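Local coordinates for protein telomere length regulator taz1 (Schizosaccharomyces pombe, PDB 4ZMI) that binds double-stranded telomeric DNA and regulates telomere length, here represented by its all-helical domain rather than its DNA-binding Myb domain, at residues F78-W88 and E227-E235. Sequence-based numbering, arbitrary orientation.
Sequences FSYIRKYDAYW and EFKNVRRLE
Phe78, Ile81 and Leu234 form the apolar part of a contact in which the tail that follows helix 214-229 passes alongside helix 78-83, running in roughly the same direction, in the all-helical domain of Taz1, which by sequence is assigned to the TRF family. Leucine suits its place because one branch, CD2 of Leu234, can touch two apolar side chains at once, lying 3.7 Å from CG2 of Ile81 and at the edge of the Phe78 ring, in its plane. Phenylalanine offers a broad, flat apolar surface, and Phe78 thus meets both the end of helix 214-229, through Phe228, and the tail, through Leu234. CD1 of Phe78 is 3.9 Å from CZ of Phe228, the ring planes set obliquely at 53°. Helix 95-107 adds Leu98 and Gln102 beside Phe78, and Lys99 makes a cation-pi contact with it.

The polar part rests on Arg82, a residue long enough to bring two N-H donors to one backbone carbonyl. With CG anti to the backbone N (chi1 176°) and the chain bent at chi3, its guanidinium presents one edge to the tail, and NE and NH2 both donate weak hydrogen bonds to Arg233 O, at 3.3 Å from NE and 3.5 Å from NH2. An alanine here would remove both donors and is likely to leave that carbonyl without this grip and the tail less firmly fixed to the helix. Outside the pair, Glu95 accepts a hydrogen bond from Leu234 N.

At the last residue of this fragment, Glu235 crosses the Trp88 indole obliquely, its carboxylate plane turned 21° from the ring. The indole's C-H edge can face a carboxylate oxygen, probably a weakly favourable C-H···O approach: OE1 of Glu235 sits at that edge, near the ring plane, 3.0 Å from CH2 of Trp88.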
ATOM      1  N   PHE A  78       5.710  -6.850  -4.352  1.00 47.32           N
ATOM      2  CA  PHE A  78       6.713  -6.984  -5.389  1.00 52.21           C
ATOM      3  C   PHE A  78       8.055  -7.422  -4.828  1.00 52.02           C
ATOM      4  O   PHE A  78       8.802  -8.157  -5.485  1.00 51.26           O
ATOM      5  CB  PHE A  78       6.805  -5.713  -6.232  1.00 62.44           C
ATOM      6  CG  PHE A  78       5.589  -5.480  -7.086  1.00 66.57           C
ATOM      7  CD1 PHE A  78       4.606  -4.600  -6.689  1.00 64.99           C
ATOM      8  CD2 PHE A  78       5.415  -6.180  -8.270  1.00 63.62           C
ATOM      9  CE1 PHE A  78       3.478  -4.405  -7.459  1.00 66.78           C
ATOM     10  CE2 PHE A  78       4.296  -5.984  -9.043  1.00 63.02           C
ATOM     11  CZ  PHE A  78       3.325  -5.097  -8.642  1.00 65.16           C
ATOM     12  N   SER A  79       8.353  -7.022  -3.601  1.00 46.53           N
ATOM     13  CA  SER A  79       9.571  -7.521  -2.980  1.00 50.69           C
ATOM     14  C   SER A  79       9.497  -9.033  -2.791  1.00 49.18           C
ATOM     15  O   SER A  79      10.486  -9.721  -2.938  1.00 51.74           O
ATOM     16  CB  SER A  79       9.833  -6.851  -1.634  1.00 52.01           C
ATOM     17  OG  SER A  79       8.800  -7.123  -0.704  1.00 52.67           O
ATOM     18  N   TYR A  80       8.318  -9.537  -2.457  1.00 43.42           N
ATOM     19  CA  TYR A  80       8.154 -10.960  -2.214  1.00 46.25           C
ATOM     20  C   TYR A  80       8.269 -11.740  -3.529  1.00 53.48           C
ATOM     21  O   TYR A  80       9.026 -12.690  -3.628  1.00 50.44           O
ATOM     22  CB  TYR A  80       6.797 -11.190  -1.568  1.00 43.46           C
ATOM     23  CG  TYR A  80       6.497 -12.607  -1.162  1.00 42.09           C
ATOM     24  CD1 TYR A  80       6.619 -13.007   0.155  1.00 38.91           C
ATOM     25  CD2 TYR A  80       6.041 -13.525  -2.085  1.00 39.98           C
ATOM     26  CE1 TYR A  80       6.326 -14.288   0.545  1.00 48.97           C
ATOM     27  CE2 TYR A  80       5.752 -14.836  -1.711  1.00 51.56           C
ATOM     28  CZ  TYR A  80       5.895 -15.206  -0.396  1.00 52.52           C
ATOM     29  OH  TYR A  80       5.588 -16.477  -0.013  1.00 56.34           O
ATOM     30  N   ILE A  81       7.518 -11.304  -4.534  1.00 57.10           N
ATOM     31  CA  ILE A  81       7.546 -11.878  -5.864  1.00 56.34           C
ATOM     32  C   ILE A  81       8.941 -11.861  -6.481  1.00 65.43           C
ATOM     33  O   ILE A  81       9.329 -12.812  -7.142  1.00 62.66           O
ATOM     34  CB  ILE A  81       6.595 -11.127  -6.788  1.00 50.07           C
ATOM     35  CG1 ILE A  81       5.154 -11.328  -6.318  1.00 53.47           C
ATOM     36  CG2 ILE A  81       6.772 -11.595  -8.212  1.00 56.68           C
ATOM     37  CD1 ILE A  81       4.143 -10.602  -7.161  1.00 59.47           C
ATOM     38  N   ARG A  82       9.706 -10.796  -6.263  1.00 62.58           N
ATOM     39  CA  ARG A  82      11.062 -10.753  -6.809  1.00 67.82           C
ATOM     40  C   ARG A  82      11.989 -11.697  -6.060  1.00 71.80           C
ATOM     41  O   ARG A  82      12.891 -12.298  -6.648  1.00 76.56           O
ATOM     42  CB  ARG A  82      11.637  -9.341  -6.774  1.00 77.23           C
ATOM     43  CG  ARG A  82      13.089  -9.261  -7.254  1.00 88.37           C
ATOM     44  CD  ARG A  82      13.673  -7.860  -7.093  1.00 91.57           C
ATOM     45  NE  ARG A  82      12.625  -6.859  -7.159  1.00 89.83           N
ATOM     46  CZ  ARG A  82      12.159  -6.212  -6.098  1.00 98.49           C
ATOM     47  NH1 ARG A  82      12.672  -6.450  -4.899  1.00100.85           N
ATOM     48  NH2 ARG A  82      11.188  -5.327  -6.242  1.00 99.91           N
ATOM     49  N   LYS A  83      11.755 -11.832  -4.758  1.00 69.60           N
ATOM     50  CA  LYS A  83      12.596 -12.667  -3.901  1.00 68.67           C
ATOM     51  C   LYS A  83      12.480 -14.182  -4.136  1.00 70.05           C
ATOM     52  O   LYS A  83      13.489 -14.868  -4.201  1.00 73.67           O
ATOM     53  CB  LYS A  83      12.326 -12.372  -2.426  1.00 59.17           C
ATOM     54  CG  LYS A  83      13.050 -13.312  -1.484  1.00 61.90           C
ATOM     55  CD  LYS A  83      14.551 -13.077  -1.591  1.00 69.41           C
ATOM     56  CE  LYS A  83      15.340 -14.020  -0.698  1.00 68.62           C
ATOM     57  NZ  LYS A  83      16.700 -13.455  -0.434  1.00 71.56           N
ATOM     58  N   TYR A  84      11.263 -14.706  -4.236  1.00 70.02           N
ATOM     59  CA  TYR A  84      11.078 -16.159  -4.295  1.00 62.61           C
ATOM     60  C   TYR A  84      10.840 -16.677  -5.706  1.00 63.14           C
ATOM     61  O   TYR A  84       9.874 -16.305  -6.391  1.00 60.99           O
ATOM     62  CB  TYR A  84      10.004 -16.617  -3.304  1.00 61.32           C
ATOM     63  CG  TYR A  84      10.309 -16.161  -1.891  1.00 56.88           C
ATOM     64  CD1 TYR A  84       9.643 -15.078  -1.334  1.00 63.72           C
ATOM     65  CD2 TYR A  84      11.301 -16.776  -1.135  1.00 60.74           C
ATOM     66  CE1 TYR A  84       9.928 -14.638  -0.052  1.00 66.71           C
ATOM     67  CE2 TYR A  84      11.602 -16.337   0.154  1.00 63.89           C
ATOM     68  CZ  TYR A  84      10.910 -15.272   0.688  1.00 70.58           C
ATOM     69  OH  TYR A  84      11.192 -14.826   1.965  1.00 69.34           O
ATOM     70  N   ASP A  85      11.747 -17.551  -6.127  1.00 69.36           N
ATOM     71  CA  ASP A  85      11.831 -17.951  -7.521  1.00 76.55           C
ATOM     72  C   ASP A  85      10.504 -18.449  -8.074  1.00 68.41           C
ATOM     73  O   ASP A  85      10.098 -18.046  -9.169  1.00 60.87           O
ATOM     74  CB  ASP A  85      12.955 -18.968  -7.728  1.00 86.79           C
ATOM     75  CG  ASP A  85      14.341 -18.351  -7.541  1.00 91.24           C
ATOM     76  OD1 ASP A  85      14.540 -17.172  -7.928  1.00 90.59           O
ATOM     77  OD2 ASP A  85      15.227 -19.049  -6.997  1.00 85.23           O
ATOM     78  N   ALA A  86       9.814 -19.281  -7.301  1.00 65.92           N
ATOM     79  CA  ALA A  86       8.545 -19.837  -7.751  1.00 61.67           C
ATOM     80  C   ALA A  86       7.572 -18.721  -8.133  1.00 64.33           C
ATOM     81  O   ALA A  86       6.846 -18.817  -9.132  1.00 65.83           O
ATOM     82  CB  ALA A  86       7.947 -20.723  -6.669  1.00 54.56           C
ATOM     83  N   TYR A  87       7.563 -17.644  -7.350  1.00 62.76           N
ATOM     84  CA  TYR A  87       6.613 -16.565  -7.621  1.00 57.11           C
ATOM     85  C   TYR A  87       7.093 -15.663  -8.745  1.00 57.15           C
ATOM     86  O   TYR A  87       6.290 -15.194  -9.569  1.00 62.57           O
ATOM     87  CB  TYR A  87       6.281 -15.782  -6.347  1.00 58.25           C
ATOM     88  CG  TYR A  87       5.691 -16.675  -5.293  1.00 55.31           C
ATOM     89  CD1 TYR A  87       6.509 -17.420  -4.459  1.00 57.28           C
ATOM     90  CD2 TYR A  87       4.319 -16.803  -5.154  1.00 54.58           C
ATOM     91  CE1 TYR A  87       5.982 -18.266  -3.501  1.00 51.21           C
ATOM     92  CE2 TYR A  87       3.778 -17.644  -4.190  1.00 53.32           C
ATOM     93  CZ  TYR A  87       4.619 -18.374  -3.375  1.00 51.88           C
ATOM     94  OH  TYR A  87       4.117 -19.210  -2.417  1.00 56.31           O
ATOM     95  N   TRP A  88       8.399 -15.428  -8.791  1.00 62.82           N
ATOM     96  CA  TRP A  88       8.992 -14.698  -9.915  1.00 74.49           C
ATOM     97  C   TRP A  88       8.529 -15.295 -11.244  1.00 74.46           C
ATOM     98  O   TRP A  88       7.924 -14.607 -12.070  1.00 72.70           O
ATOM     99  CB  TRP A  88      10.515 -14.767  -9.839  1.00 85.17           C
ATOM    100  CG  TRP A  88      11.232 -13.628 -10.507  1.00101.61           C
ATOM    101  CD1 TRP A  88      10.710 -12.704 -11.370  1.00107.74           C
ATOM    102  CD2 TRP A  88      12.609 -13.289 -10.339  1.00106.82           C
ATOM    103  NE1 TRP A  88      11.684 -11.811 -11.748  1.00114.79           N
ATOM    104  CE2 TRP A  88      12.858 -12.148 -11.127  1.00114.85           C
ATOM    105  CE3 TRP A  88      13.656 -13.840  -9.595  1.00 98.38           C
ATOM    106  CZ2 TRP A  88      14.113 -11.551 -11.192  1.00113.23           C
ATOM    107  CZ3 TRP A  88      14.893 -13.250  -9.657  1.00 98.15           C
ATOM    108  CH2 TRP A  88      15.117 -12.118 -10.452  1.00107.24           C
ATOM    109  N   GLU A 227       3.099   6.970 -10.001  1.00 92.19           N
ATOM    110  CA  GLU A 227       4.538   6.804 -10.232  1.00 99.01           C
ATOM    111  C   GLU A 227       4.918   5.333 -10.180  1.00106.04           C
ATOM    112  O   GLU A 227       5.623   4.833 -11.055  1.00108.38           O
ATOM    113  CB  GLU A 227       5.367   7.505  -9.157  1.00103.34           C
ATOM    114  CG  GLU A 227       5.040   8.947  -8.883  1.00109.24           C
ATOM    115  CD  GLU A 227       5.909   9.506  -7.775  1.00112.46           C
ATOM    116  OE1 GLU A 227       7.113   9.170  -7.730  1.00109.39           O
ATOM    117  OE2 GLU A 227       5.381  10.266  -6.940  1.00116.99           O
ATOM    118  N   PHE A 228       4.469   4.660  -9.121  1.00108.22           N
ATOM    119  CA  PHE A 228       4.699   3.230  -8.931  1.00113.78           C
ATOM    120  C   PHE A 228       4.256   2.504 -10.201  1.00120.13           C
ATOM    121  O   PHE A 228       4.974   1.647 -10.710  1.00122.88           O
ATOM    122  CB  PHE A 228       3.911   2.745  -7.699  1.00108.75           C
ATOM    123  CG  PHE A 228       4.432   1.465  -7.059  1.00108.28           C
ATOM    124  CD1 PHE A 228       4.172   1.204  -5.719  1.00103.64           C
ATOM    125  CD2 PHE A 228       5.145   0.515  -7.780  1.00109.78           C
ATOM    126  CE1 PHE A 228       4.620   0.040  -5.108  1.00 97.46           C
ATOM    127  CE2 PHE A 228       5.598  -0.665  -7.163  1.00 99.26           C
ATOM    128  CZ  PHE A 228       5.328  -0.895  -5.836  1.00 95.67           C
ATOM    129  N   LYS A 229       3.100   2.893 -10.737  1.00124.81           N
ATOM    130  CA  LYS A 229       2.480   2.196 -11.872  1.00128.59           C
ATOM    131  C   LYS A 229       3.259   2.289 -13.193  1.00126.86           C
ATOM    132  O   LYS A 229       3.015   1.507 -14.112  1.00129.81           O
ATOM    133  CB  LYS A 229       1.022   2.646 -12.072  1.00134.43           C
ATOM    134  CG  LYS A 229       0.130   1.600 -12.753  1.00137.17           C
ATOM    135  CD  LYS A 229      -1.352   1.986 -12.758  1.00136.17           C
ATOM    136  CE  LYS A 229      -1.680   3.013 -13.836  1.00134.86           C
ATOM    137  NZ  LYS A 229      -3.151   3.224 -13.969  1.00132.93           N
ATOM    138  N   ASN A 230       4.187   3.234 -13.300  1.00121.21           N
ATOM    139  CA  ASN A 230       5.065   3.241 -14.467  1.00119.41           C
ATOM    140  C   ASN A 230       6.540   2.991 -14.121  1.00113.87           C
ATOM    141  O   ASN A 230       7.444   3.486 -14.788  1.00113.61           O
ATOM    142  CB  ASN A 230       4.855   4.486 -15.345  1.00123.27           C
ATOM    143  CG  ASN A 230       5.210   5.777 -14.638  1.00125.67           C
ATOM    144  OD1 ASN A 230       5.358   5.809 -13.421  1.00126.80           O
ATOM    145  ND2 ASN A 230       5.339   6.857 -15.404  1.00126.65           N
ATOM    146  N   VAL A 231       6.763   2.196 -13.076  1.00105.15           N
ATOM    147  CA  VAL A 231       8.101   1.754 -12.690  1.00 95.49           C
ATOM    148  C   VAL A 231       8.232   0.235 -12.869  1.00 97.30           C
ATOM    149  O   VAL A 231       7.338  -0.514 -12.483  1.00 97.36           O
ATOM    150  CB  VAL A 231       8.398   2.125 -11.228  1.00 77.46           C
ATOM    151  CG1 VAL A 231       9.620   1.379 -10.715  1.00 72.30           C
ATOM    152  CG2 VAL A 231       8.594   3.612 -11.097  1.00 73.78           C
ATOM    153  N   ARG A 232       9.330  -0.220 -13.465  1.00101.23           N
ATOM    154  CA  ARG A 232       9.557  -1.657 -13.617  1.00112.30           C
ATOM    155  C   ARG A 232      10.140  -2.264 -12.344  1.00119.34           C
ATOM    156  O   ARG A 232      11.329  -2.117 -12.059  1.00125.49           O
ATOM    157  CB  ARG A 232      10.453  -1.958 -14.822  1.00113.02           C
ATOM    158  CG  ARG A 232       9.767  -2.792 -15.883  1.00115.55           C
ATOM    159  CD  ARG A 232      10.605  -2.894 -17.142  1.00124.19           C
ATOM    160  NE  ARG A 232       9.935  -3.697 -18.164  1.00130.95           N
ATOM    161  CZ  ARG A 232      10.309  -3.762 -19.439  1.00139.28           C
ATOM    162  NH1 ARG A 232      11.354  -3.061 -19.869  1.00143.18           N
ATOM    163  NH2 ARG A 232       9.632  -4.525 -20.291  1.00140.63           N
ATOM    164  N   ARG A 233       9.294  -2.946 -11.578  1.00114.59           N
ATOM    165  CA  ARG A 233       9.721  -3.468 -10.288  1.00110.24           C
ATOM    166  C   ARG A 233      10.323  -4.862 -10.389  1.00108.18           C
ATOM    167  O   ARG A 233      11.319  -5.163  -9.729  1.00112.65           O
ATOM    168  CB  ARG A 233       8.576  -3.438  -9.276  1.00109.95           C
ATOM    169  CG  ARG A 233       8.585  -2.216  -8.365  1.00108.68           C
ATOM    170  CD  ARG A 233       9.904  -2.076  -7.621  1.00112.25           C
ATOM    171  NE  ARG A 233       9.956  -0.847  -6.827  1.00124.38           N
ATOM    172  CZ  ARG A 233      10.772   0.181  -7.068  1.00129.40           C
ATOM    173  NH1 ARG A 233      11.629   0.127  -8.078  1.00139.41           N
ATOM    174  NH2 ARG A 233      10.741   1.259  -6.292  1.00119.44           N
ATOM    175  N   LEU A 234       9.732  -5.709 -11.224  1.00100.45           N
ATOM    176  CA  LEU A 234      10.252  -7.062 -11.382  1.00 97.20           C
ATOM    177  C   LEU A 234      11.622  -7.057 -12.067  1.00 99.78           C
ATOM    178  O   LEU A 234      11.725  -6.975 -13.287  1.00 98.86           O
ATOM    179  CB  LEU A 234       9.231  -7.965 -12.080  1.00 90.51           C
ATOM    180  CG  LEU A 234       7.941  -8.052 -11.244  1.00 84.33           C
ATOM    181  CD1 LEU A 234       6.867  -8.904 -11.895  1.00 87.67           C
ATOM    182  CD2 LEU A 234       8.215  -8.544  -9.820  1.00 71.34           C
ATOM    183  N   GLU A 235      12.661  -7.129 -11.238  1.00101.13           N
ATOM    184  CA  GLU A 235      14.054  -6.978 -11.648  1.00 97.11           C
ATOM    185  C   GLU A 235      14.288  -5.731 -12.509  1.00105.07           C
ATOM    186  O   GLU A 235      14.086  -5.741 -13.726  1.00108.53           O
ATOM    187  CB  GLU A 235      14.556  -8.231 -12.349  1.00100.10           C
ATOM    188  CG  GLU A 235      16.050  -8.214 -12.633  1.00115.15           C
ATOM    189  CD  GLU A 235      16.883  -8.662 -11.449  1.00119.27           C
ATOM    190  OE1 GLU A 235      16.336  -9.353 -10.571  1.00117.06           O
ATOM    191  OE2 GLU A 235      18.088  -8.334 -11.405  1.00123.29           O
TER